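Local coordinates for protein 2,3-bisphosphoglycerate-independent phosphoglycerate mutase (Pyrococcus horikoshii, PDB 2ZKT) that probably interconverts 2-phosphoglycerate and 3-phosphoglycerate in glycolysis, as a metal-dependent mutase that needs no 2,3-bisphosphoglycerate, at residues 52-62 with 72-82; 274-283 with 299-310. All coordinates share one frame; numbering follows the deposited sequence.

Contact 1: residues 52-62 with 72-82; sequences IKPGQPAGSDT and PYETYRGRGFF. With ZN (zinc ion), chain G.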
loop_
_atom_site.group_PDB
_atom_site.type_symbol
_atom_site.label_atom_id
_atom_site.label_comp_id
_atom_site.label_asym_id
_atom_site.label_seq_id
_atom_site.Cartn_x
_atom_site.Cartn_y
_atom_site.Cartn_z
ATOM N N ILE B 52 -2.280 22.910 14.132
ATOM C CA ILE B 52 -2.216 24.072 15.021
ATOM C C ILE B 52 -0.837 24.730 15.008
ATOM O O ILE B 52 -0.704 25.912 14.697
ATOM C CB ILE B 52 -2.609 23.660 16.466
ATOM C CG1 ILE B 52 -4.048 23.114 16.455
ATOM C CG2 ILE B 52 -2.501 24.851 17.414
ATOM C CD1 ILE B 52 -4.545 22.641 17.799
ATOM N N LYS B 53 0.190 23.956 15.348
ATOM C CA LYS B 53 1.561 24.451 15.370
ATOM C C LYS B 53 2.482 23.269 15.682
ATOM O O LYS B 53 2.027 22.227 16.160
ATOM C CB LYS B 53 1.724 25.553 16.424
ATOM C CG LYS B 53 1.339 25.154 17.854
ATOM C CD LYS B 53 1.617 26.301 18.851
ATOM C CE LYS B 53 1.228 25.893 20.280
ATOM N NZ LYS B 53 1.624 26.885 21.318
ATOM N N PRO B 54 3.791 23.413 15.407
ATOM C CA PRO B 54 4.766 22.336 15.664
ATOM C C PRO B 54 4.617 21.661 17.039
ATOM O O PRO B 54 4.636 22.328 18.091
ATOM C CB PRO B 54 6.112 23.047 15.517
ATOM C CG PRO B 54 5.819 24.112 14.499
ATOM C CD PRO B 54 4.468 24.642 14.938
ATOM N N GLY B 55 4.456 20.338 17.020
ATOM C CA GLY B 55 4.337 19.565 18.247
ATOM C C GLY B 55 3.078 19.735 19.085
ATOM O O GLY B 55 3.033 19.247 20.215
ATOM N N GLN B 56 2.061 20.420 18.554
ATOM C CA GLN B 56 0.818 20.613 19.310
ATOM C C GLN B 56 -0.345 19.725 18.813
ATOM O O GLN B 56 -0.902 19.958 17.738
ATOM C CB GLN B 56 0.396 22.082 19.252
ATOM C CG GLN B 56 -0.948 22.369 19.908
ATOM C CD GLN B 56 -0.989 21.979 21.384
ATOM O OE1 GLN B 56 -0.320 22.584 22.219
ATOM N NE2 GLN B 56 -1.783 20.957 21.704
ATOM N N PRO B 57 -0.729 18.698 19.600
ATOM C CA PRO B 57 -1.836 17.826 19.176
ATOM C C PRO B 57 -3.143 18.621 19.121
ATOM O O PRO B 57 -3.429 19.451 19.999
ATOM C CB PRO B 57 -1.888 16.748 20.269
ATOM C CG PRO B 57 -0.502 16.758 20.856
ATOM C CD PRO B 57 -0.156 18.238 20.883
ATOM N N ALA B 58 -3.939 18.356 18.089
ATOM C CA ALA B 58 -5.222 19.021 17.910
ATOM C C ALA B 58 -6.370 18.027 18.050
ATOM O O ALA B 58 -6.289 16.896 17.549
ATOM C CB ALA B 58 -5.285 19.658 16.528
ATOM N N GLY B 59 -7.434 18.449 18.741
ATOM C CA GLY B 59 -8.610 17.599 18.861
ATOM C C GLY B 59 -9.224 17.604 17.466
ATOM O O GLY B 59 -8.885 18.466 16.645
ATOM N N SER B 60 -10.122 16.666 17.176
ATOM C CA SER B 60 -10.726 16.602 15.843
ATOM C C SER B 60 -11.463 17.887 15.426
ATOM O O SER B 60 -11.412 18.284 14.261
ATOM C CB SER B 60 -11.688 15.410 15.761
ATOM O OG SER B 60 -11.734 14.880 14.444
ATOM N N ASP B 61 -12.146 18.534 16.375
ATOM C CA ASP B 61 -12.901 19.758 16.073
ATOM C C ASP B 61 -12.006 20.961 15.739
ATOM O O ASP B 61 -12.217 21.630 14.718
ATOM C CB ASP B 61 -13.856 20.092 17.241
ATOM C CG ASP B 61 -13.157 20.094 18.598
ATOM O OD1 ASP B 61 -11.958 19.728 18.664
ATOM O OD2 ASP B 61 -13.815 20.456 19.606
ATOM N N THR B 62 -11.010 21.231 16.589
ATOM C CA THR B 62 -10.079 22.345 16.370
ATOM C C THR B 62 -9.214 22.134 15.100
ATOM O O THR B 62 -8.828 23.099 14.426
ATOM C CB THR B 62 -9.127 22.534 17.596
ATOM O OG1 THR B 62 -8.367 21.328 17.815
ATOM C CG2 THR B 62 -9.935 22.869 18.864
ATOM N N PRO B 72 -7.703 28.233 14.844
ATOM C CA PRO B 72 -8.338 27.546 15.982
ATOM C C PRO B 72 -8.223 28.288 17.316
ATOM O O PRO B 72 -9.187 28.343 18.080
ATOM C CB PRO B 72 -7.646 26.175 15.996
ATOM C CG PRO B 72 -6.282 26.473 15.401
ATOM C CD PRO B 72 -6.600 27.423 14.275
ATOM N N TYR B 73 -7.055 28.870 17.590
ATOM C CA TYR B 73 -6.861 29.595 18.845
ATOM C C TYR B 73 -7.797 30.794 19.029
ATOM O O TYR B 73 -8.078 31.193 20.169
ATOM C CB TYR B 73 -5.405 30.065 18.980
ATOM C CG TYR B 73 -4.445 28.982 19.449
ATOM C CD1 TYR B 73 -4.780 28.139 20.517
ATOM C CD2 TYR B 73 -3.188 28.827 18.858
ATOM C CE1 TYR B 73 -3.886 27.175 20.987
ATOM C CE2 TYR B 73 -2.285 27.867 19.321
ATOM C CZ TYR B 73 -2.639 27.046 20.387
ATOM O OH TYR B 73 -1.738 26.107 20.862
ATOM N N GLU B 74 -8.290 31.365 17.925
ATOM C CA GLU B 74 -9.186 32.527 18.020
ATOM C C GLU B 74 -10.662 32.213 17.785
ATOM O O GLU B 74 -11.545 32.898 18.316
ATOM C CB GLU B 74 -8.764 33.605 17.021
ATOM C CG GLU B 74 -7.315 34.028 17.129
ATOM C CD GLU B 74 -7.044 35.313 16.373
ATOM O OE1 GLU B 74 -7.493 36.381 16.856
ATOM O OE2 GLU B 74 -6.396 35.253 15.299
ATOM N N THR B 75 -10.934 31.183 16.983
ATOM C CA THR B 75 -12.319 30.822 16.670
ATOM C C THR B 75 -12.951 29.789 17.611
ATOM O O THR B 75 -14.150 29.856 17.898
ATOM C CB THR B 75 -12.421 30.280 15.227
ATOM O OG1 THR B 75 -11.517 29.173 15.069
ATOM C CG2 THR B 75 -12.052 31.366 14.217
ATOM N N TYR B 76 -12.139 28.841 18.088
ATOM C CA TYR B 76 -12.626 27.778 18.960
ATOM C C TYR B 76 -13.271 28.233 20.270
ATOM O O TYR B 76 -12.651 28.921 21.097
ATOM C CB TYR B 76 -11.503 26.787 19.280
ATOM C CG TYR B 76 -12.006 25.503 19.909
ATOM C CD1 TYR B 76 -12.917 24.685 19.232
ATOM C CD2 TYR B 76 -11.547 25.083 21.163
ATOM C CE1 TYR B 76 -13.348 23.474 19.779
ATOM C CE2 TYR B 76 -11.977 23.868 21.719
ATOM C CZ TYR B 76 -12.870 23.076 21.016
ATOM O OH TYR B 76 -13.250 21.862 21.529
ATOM N N ARG B 77 -14.523 27.819 20.459
ATOM C CA ARG B 77 -15.255 28.155 21.669
ATOM C C ARG B 77 -15.860 26.887 22.284
ATOM O O ARG B 77 -16.967 26.914 22.831
ATOM C CB ARG B 77 -16.349 29.197 21.355
ATOM C CG ARG B 77 -15.821 30.621 21.066
ATOM C CD ARG B 77 -15.269 31.270 22.326
ATOM N NE ARG B 77 -14.887 32.673 22.135
ATOM C CZ ARG B 77 -13.810 33.089 21.459
ATOM N NH1 ARG B 77 -12.982 32.213 20.885
ATOM N NH2 ARG B 77 -13.554 34.394 21.363
ATOM N N GLY B 78 -15.125 25.774 22.188
ATOM C CA GLY B 78 -15.600 24.520 22.757
ATOM C C GLY B 78 -16.084 23.505 21.732
ATOM O O GLY B 78 -16.234 23.825 20.550
ATOM N N ARG B 79 -16.352 22.282 22.202
ATOM C CA ARG B 79 -16.806 21.179 21.342
ATOM C C ARG B 79 -18.325 20.961 21.237
ATOM O O ARG B 79 -18.862 20.758 20.139
ATOM C CB ARG B 79 -16.159 19.869 21.817
ATOM C CG ARG B 79 -16.695 18.634 21.105
ATOM C CD ARG B 79 -15.935 17.356 21.492
ATOM N NE ARG B 79 -16.434 16.199 20.739
ATOM C CZ ARG B 79 -15.891 14.980 20.771
ATOM N NH1 ARG B 79 -14.819 14.742 21.523
ATOM N NH2 ARG B 79 -16.430 13.995 20.053
ATOM N N GLY B 80 -18.997 20.978 22.392
ATOM C CA GLY B 80 -20.439 20.748 22.450
ATOM C C GLY B 80 -21.303 21.204 21.279
ATOM O O GLY B 80 -22.041 20.397 20.690
ATOM N N PHE B 81 -21.222 22.493 20.943
ATOM C CA PHE B 81 -22.022 23.050 19.852
ATOM C C PHE B 81 -21.876 22.299 18.525
ATOM O O PHE B 81 -22.860 22.123 17.791
ATOM C CB PHE B 81 -21.669 24.530 19.635
ATOM C CG PHE B 81 -22.728 25.310 18.894
ATOM C CD1 PHE B 81 -22.790 25.279 17.500
ATOM C CD2 PHE B 81 -23.659 26.090 19.596
ATOM C CE1 PHE B 81 -23.763 26.012 16.809
ATOM C CE2 PHE B 81 -24.639 26.832 18.917
ATOM C CZ PHE B 81 -24.691 26.792 17.521
ATOM N N PHE B 82 -20.648 21.872 18.207
ATOM C CA PHE B 82 -20.393 21.139 16.960
ATOM C C PHE B 82 -21.086 19.767 17.014
ATOM O O PHE B 82 -21.677 19.313 16.025
ATOM C CB PHE B 82 -18.878 20.928 16.745
ATOM C CG PHE B 82 -18.084 22.205 16.598
ATOM C CD1 PHE B 82 -18.385 23.122 15.589
ATOM C CD2 PHE B 82 -17.013 22.477 17.457
ATOM C CE1 PHE B 82 -17.634 24.287 15.432
ATOM C CE2 PHE B 82 -16.253 23.639 17.308
ATOM C CZ PHE B 82 -16.566 24.547 16.292
HETATM ZN ZN ZN G . -9.743 13.495 13.554
#

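Contact 2: residues 274-283 with 299-310; sequences GEYNTNEMAK and LHFKPTDAAGHD. With ZN (zinc ion), chain H.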
loop_
_atom_site.group_PDB
_atom_site.type_symbol
_atom_site.label_atom_id
_atom_site.label_comp_id
_atom_site.label_asym_id
_atom_site.label_seq_id
_atom_site.Cartn_x
_atom_site.Cartn_y
_atom_site.Cartn_z
ATOM N N GLY B 274 -18.748 6.110 9.113
ATOM C CA GLY B 274 -17.588 6.631 9.838
ATOM C C GLY B 274 -16.886 5.525 10.639
ATOM O O GLY B 274 -16.127 5.761 11.576
ATOM N N GLU B 275 -17.214 4.266 10.269
ATOM C CA GLU B 275 -16.598 3.117 10.921
ATOM C C GLU B 275 -16.038 2.142 9.879
ATOM O O GLU B 275 -16.283 2.268 8.685
ATOM C CB GLU B 275 -17.666 2.412 11.773
ATOM C CG GLU B 275 -18.225 3.311 12.883
ATOM C CD GLU B 275 -19.111 2.502 13.817
ATOM O OE1 GLU B 275 -20.097 1.944 13.364
ATOM O OE2 GLU B 275 -18.841 2.496 15.018
ATOM N N TYR B 276 -15.282 1.148 10.353
ATOM C CA TYR B 276 -14.657 0.163 9.467
ATOM C C TYR B 276 -15.580 -0.407 8.385
ATOM O O TYR B 276 -15.108 -0.777 7.303
ATOM C CB TYR B 276 -14.068 -0.998 10.284
ATOM C CG TYR B 276 -13.046 -0.573 11.323
ATOM C CD1 TYR B 276 -11.994 0.290 10.988
ATOM C CD2 TYR B 276 -13.114 -1.054 12.638
ATOM C CE1 TYR B 276 -11.033 0.663 11.938
ATOM C CE2 TYR B 276 -12.158 -0.690 13.597
ATOM C CZ TYR B 276 -11.118 0.169 13.240
ATOM O OH TYR B 276 -10.163 0.512 14.180
ATOM N N ASN B 277 -16.883 -0.471 8.670
ATOM C CA ASN B 277 -17.842 -1.028 7.706
ATOM C C ASN B 277 -18.438 0.020 6.741
ATOM O O ASN B 277 -19.387 -0.239 6.002
ATOM C CB ASN B 277 -18.956 -1.757 8.474
ATOM C CG ASN B 277 -19.723 -0.798 9.362
ATOM O OD1 ASN B 277 -19.339 -0.525 10.496
ATOM N ND2 ASN B 277 -20.791 -0.205 8.794
ATOM N N THR B 278 -17.858 1.233 6.780
ATOM C CA THR B 278 -18.320 2.324 5.916
ATOM C C THR B 278 -18.251 1.965 4.419
ATOM O O THR B 278 -17.464 1.136 3.984
ATOM C CB THR B 278 -17.420 3.540 6.184
ATOM O OG1 THR B 278 -17.599 3.965 7.534
ATOM C CG2 THR B 278 -17.783 4.691 5.240
ATOM N N ASN B 279 -19.129 2.620 3.625
ATOM C CA ASN B 279 -19.031 2.504 2.165
ATOM C C ASN B 279 -18.266 3.700 1.573
ATOM O O ASN B 279 -18.827 4.752 1.274
ATOM C CB ASN B 279 -20.453 2.463 1.588
ATOM C CG ASN B 279 -20.443 1.858 0.201
ATOM O OD1 ASN B 279 -19.694 2.273 -0.682
ATOM N ND2 ASN B 279 -21.366 0.905 -0.017
ATOM N N GLU B 280 -16.946 3.555 1.419
ATOM C CA GLU B 280 -16.102 4.627 0.889
ATOM C C GLU B 280 -16.394 4.923 -0.592
ATOM O O GLU B 280 -16.311 6.058 -1.055
ATOM C CB GLU B 280 -14.616 4.257 1.086
ATOM C CG GLU B 280 -14.185 3.009 0.303
ATOM C CD GLU B 280 -14.255 1.782 1.193
ATOM O OE1 GLU B 280 -14.862 1.850 2.253
ATOM O OE2 GLU B 280 -13.724 0.746 0.806
ATOM N N MET B 281 -16.695 3.846 -1.352
ATOM C CA MET B 281 -17.006 4.051 -2.759
ATOM C C MET B 281 -18.307 4.852 -2.916
ATOM O O MET B 281 -18.575 5.478 -3.939
ATOM C CB MET B 281 -17.133 2.680 -3.451
ATOM C CG MET B 281 -15.830 1.861 -3.433
ATOM S SD MET B 281 -14.403 2.777 -4.062
ATOM C CE MET B 281 -14.318 2.064 -5.718
ATOM N N ALA B 282 -19.145 4.766 -1.859
ATOM C CA ALA B 282 -20.381 5.540 -1.847
ATOM C C ALA B 282 -20.099 7.022 -1.611
ATOM O O ALA B 282 -20.765 7.902 -2.136
ATOM C CB ALA B 282 -21.285 4.998 -0.741
ATOM N N LYS B 283 -19.073 7.284 -0.802
ATOM C CA LYS B 283 -18.672 8.659 -0.507
ATOM C C LYS B 283 -18.082 9.298 -1.765
ATOM O O LYS B 283 -18.352 10.467 -2.076
ATOM C CB LYS B 283 -17.642 8.673 0.629
ATOM C CG LYS B 283 -18.261 8.488 2.007
ATOM C CD LYS B 283 -17.192 8.407 3.085
ATOM C CE LYS B 283 -17.831 8.306 4.452
ATOM N NZ LYS B 283 -16.831 7.975 5.501
ATOM N N LEU B 299 -14.504 16.012 1.510
ATOM C CA LEU B 299 -14.781 14.591 1.739
ATOM C C LEU B 299 -13.991 14.107 2.958
ATOM O O LEU B 299 -12.767 14.284 3.036
ATOM C CB LEU B 299 -14.390 13.771 0.498
ATOM C CG LEU B 299 -14.424 12.236 0.601
ATOM C CD1 LEU B 299 -15.788 11.752 1.067
ATOM C CD2 LEU B 299 -14.092 11.641 -0.756
ATOM N N HIS B 300 -14.695 13.494 3.906
ATOM C CA HIS B 300 -14.064 12.998 5.127
ATOM C C HIS B 300 -14.144 11.464 5.232
ATOM O O HIS B 300 -15.166 10.862 4.900
ATOM C CB HIS B 300 -14.739 13.672 6.330
ATOM C CG HIS B 300 -14.033 13.454 7.634
ATOM N ND1 HIS B 300 -14.210 12.317 8.398
ATOM C CD2 HIS B 300 -13.151 14.231 8.312
ATOM C CE1 HIS B 300 -13.468 12.403 9.495
ATOM N NE2 HIS B 300 -12.817 13.555 9.466
ATOM N N PHE B 301 -13.049 10.845 5.676
ATOM C CA PHE B 301 -12.955 9.384 5.848
ATOM C C PHE B 301 -12.389 9.179 7.251
ATOM O O PHE B 301 -11.216 9.452 7.488
ATOM C CB PHE B 301 -11.996 8.792 4.803
ATOM C CG PHE B 301 -11.892 7.288 4.847
ATOM C CD1 PHE B 301 -12.977 6.485 4.468
ATOM C CD2 PHE B 301 -10.706 6.667 5.261
ATOM C CE1 PHE B 301 -12.880 5.090 4.498
ATOM C CE2 PHE B 301 -10.595 5.272 5.298
ATOM C CZ PHE B 301 -11.684 4.477 4.912
ATOM N N LYS B 302 -13.212 8.679 8.175
ATOM C CA LYS B 302 -12.801 8.511 9.581
ATOM C C LYS B 302 -12.051 7.250 10.062
ATOM O O LYS B 302 -11.092 7.356 10.846
ATOM C CB LYS B 302 -14.043 8.700 10.473
ATOM C CG LYS B 302 -13.772 8.677 11.974
ATOM C CD LYS B 302 -12.867 9.833 12.401
ATOM C CE LYS B 302 -12.976 10.097 13.906
ATOM N NZ LYS B 302 -12.797 8.855 14.716
ATOM N N PRO B 303 -12.476 6.045 9.619
ATOM C CA PRO B 303 -11.828 4.790 10.042
ATOM C C PRO B 303 -10.297 4.743 10.186
ATOM O O PRO B 303 -9.778 4.040 11.068
ATOM C CB PRO B 303 -12.376 3.752 9.046
ATOM C CG PRO B 303 -12.871 4.580 7.884
ATOM C CD PRO B 303 -13.456 5.792 8.547
ATOM N N THR B 304 -9.561 5.473 9.348
ATOM C CA THR B 304 -8.105 5.456 9.483
ATOM C C THR B 304 -7.712 5.888 10.898
ATOM O O THR B 304 -6.737 5.388 11.471
ATOM C CB THR B 304 -7.419 6.406 8.482
ATOM O OG1 THR B 304 -8.180 7.619 8.376
ATOM C CG2 THR B 304 -7.292 5.744 7.112
ATOM N N ASP B 305 -8.491 6.804 11.473
ATOM C CA ASP B 305 -8.192 7.302 12.812
ATOM C C ASP B 305 -8.427 6.287 13.929
ATOM O O ASP B 305 -7.730 6.315 14.958
ATOM C CB ASP B 305 -8.999 8.569 13.093
ATOM C CG ASP B 305 -8.682 9.169 14.451
ATOM O OD1 ASP B 305 -7.501 9.531 14.693
ATOM O OD2 ASP B 305 -9.620 9.275 15.278
ATOM N N ALA B 306 -9.397 5.387 13.738
ATOM C CA ALA B 306 -9.688 4.374 14.760
ATOM C C ALA B 306 -8.543 3.358 14.868
ATOM O O ALA B 306 -8.149 2.963 15.973
ATOM C CB ALA B 306 -10.992 3.662 14.440
ATOM N N ALA B 307 -8.004 2.941 13.722
ATOM C CA ALA B 307 -6.914 1.966 13.726
ATOM C C ALA B 307 -5.720 2.535 14.493
ATOM O O ALA B 307 -4.998 1.798 15.182
ATOM C CB ALA B 307 -6.515 1.621 12.302
ATOM N N GLY B 308 -5.530 3.856 14.371
ATOM C CA GLY B 308 -4.431 4.523 15.062
ATOM C C GLY B 308 -4.668 4.525 16.565
ATOM O O GLY B 308 -3.755 4.279 17.351
ATOM N N HIS B 309 -5.903 4.810 16.972
ATOM C CA HIS B 309 -6.236 4.825 18.391
ATOM C C HIS B 309 -6.062 3.427 18.999
ATOM O O HIS B 309 -5.691 3.301 20.169
ATOM C CB HIS B 309 -7.678 5.306 18.593
ATOM C CG HIS B 309 -7.810 6.796 18.732
ATOM N ND1 HIS B 309 -7.339 7.487 19.834
ATOM C CD2 HIS B 309 -8.358 7.725 17.907
ATOM C CE1 HIS B 309 -7.593 8.780 19.683
ATOM N NE2 HIS B 309 -8.210 8.952 18.522
ATOM N N ASP B 310 -6.311 2.384 18.201
ATOM C CA ASP B 310 -6.176 1.006 18.692
ATOM C C ASP B 310 -4.810 0.326 18.480
ATOM O O ASP B 310 -4.653 -0.857 18.791
ATOM C CB ASP B 310 -7.276 0.124 18.089
ATOM C CG ASP B 310 -8.661 0.536 18.543
ATOM O OD1 ASP B 310 -8.872 0.655 19.774
ATOM O OD2 ASP B 310 -9.541 0.737 17.671
HETATM ZN ZN ZN H . -9.055 10.479 16.867
#

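Contact 1: residues 52-62 with 72-82
The carboxylate of D61 is gripped at both oxygens: Y76 OH donates to D61 OD2, and the backbone N of T62 gives a 2.7 Å bond to D61 OD1 from above the carboxylate plane. The tyrosine bond is modelled at 2.4 Å from Y76 OH to D61 OD2, so short that its exact length is doubtful. D61 OD2 lies at the edge of the Y76 ring, with carboxylate and ring planes 81° apart, and R79 CB lies 3.3 Å from D61 OD2. The next residue takes the ring's face. T62 CG2 sits 3.3 Å from the Y76 centroid, only 4° off the normal, a CH-pi contact, while G78 N lies over the opposite face. With chi1 at 59°, T62 OG1 turns back to bond G59 O while the methyl meets the ring. I52 CG2 packs 3.6 Å from Y73 CE2, and K53 CE reaches the edge of the same ring. S60, at the start of helix 60-67, puts OG 2.6 Å from a zinc ion that D13, D346 and H347 also bind, within the metal site of this alkaline phosphatase-like metalloenzyme. R79 turns its guanidinium to E83. F82 touches D61 CB, L65 of helix 60-67 and V258 of helix 253-261, and the backbone of G80 bonds to G227 in strand 222-229, so 72-82 runs from the metal-site helix to the four-stranded sheet.

Contact 2: residues 274-283 with 299-310
Helix 303-309, which follows strand 296-301, supplies D305 and H309 to a zinc ion, and Y276 of the beta turn 275-278 packs on it away from the metal, along P303 and A306. The Y276 and P303 side chains run past each other in opposite directions, Y276 CD1 4.0 Å from P303 CB. CG of Y276, anti to the carbonyl carbon (chi1 -58°), carries the ring along this surface, so that Y276 OH reaches K312 NZ, with which it bonds, as well as A306 CB at 3.3 Å. Cutting Y276 back to alanine is likely to uncover part of P303 and A306 and leave the K312 ammonium without its phenol partner. Beside this, the carbonyl of G274 rests on the CB of K302. Helix 280-291 closes the strand end: K283 CB meets L299 CD1 at 3.6 Å, its extended chain carries K283 NZ to a weak 3.4 Å bond with H300 O, and E280 CB touches F301 while its carboxylate pairs with R322. D305 OD2 binds zinc at 2.1 Å and takes a salt bridge from K302 on its anti lone pair; H309 NE2 and H356 complete the protein ligands. With T349 on OD1 as well, the rotation of D305 is probably fixed, while the turn grips the helix mainly through apolar contact.

In the fold
Both contacts are partly buried and lie on opposite sides of the chain's centre, their centres about 21 Å apart, yet their nearest atoms are about 5 Å apart without touching. They share no helix or strand; contact 1 supplies one ligand (S60) of one zinc ion, contact 2 two (D305, H309) of another. Second-shell bonds tie the sites: A58 O bonds H356 of the second zinc, and T304 OG1 bonds the carbonyl of D13 of the first. Contact 1 centres on buried D61 meeting a phenol but also packs a methyl on that ring and buried I52 against exposed Y73, near exposed K53. Contact 2 is mainly apolar, with one weak lysine-carbonyl bond; its strand end is buried, E275 and D310 exposed.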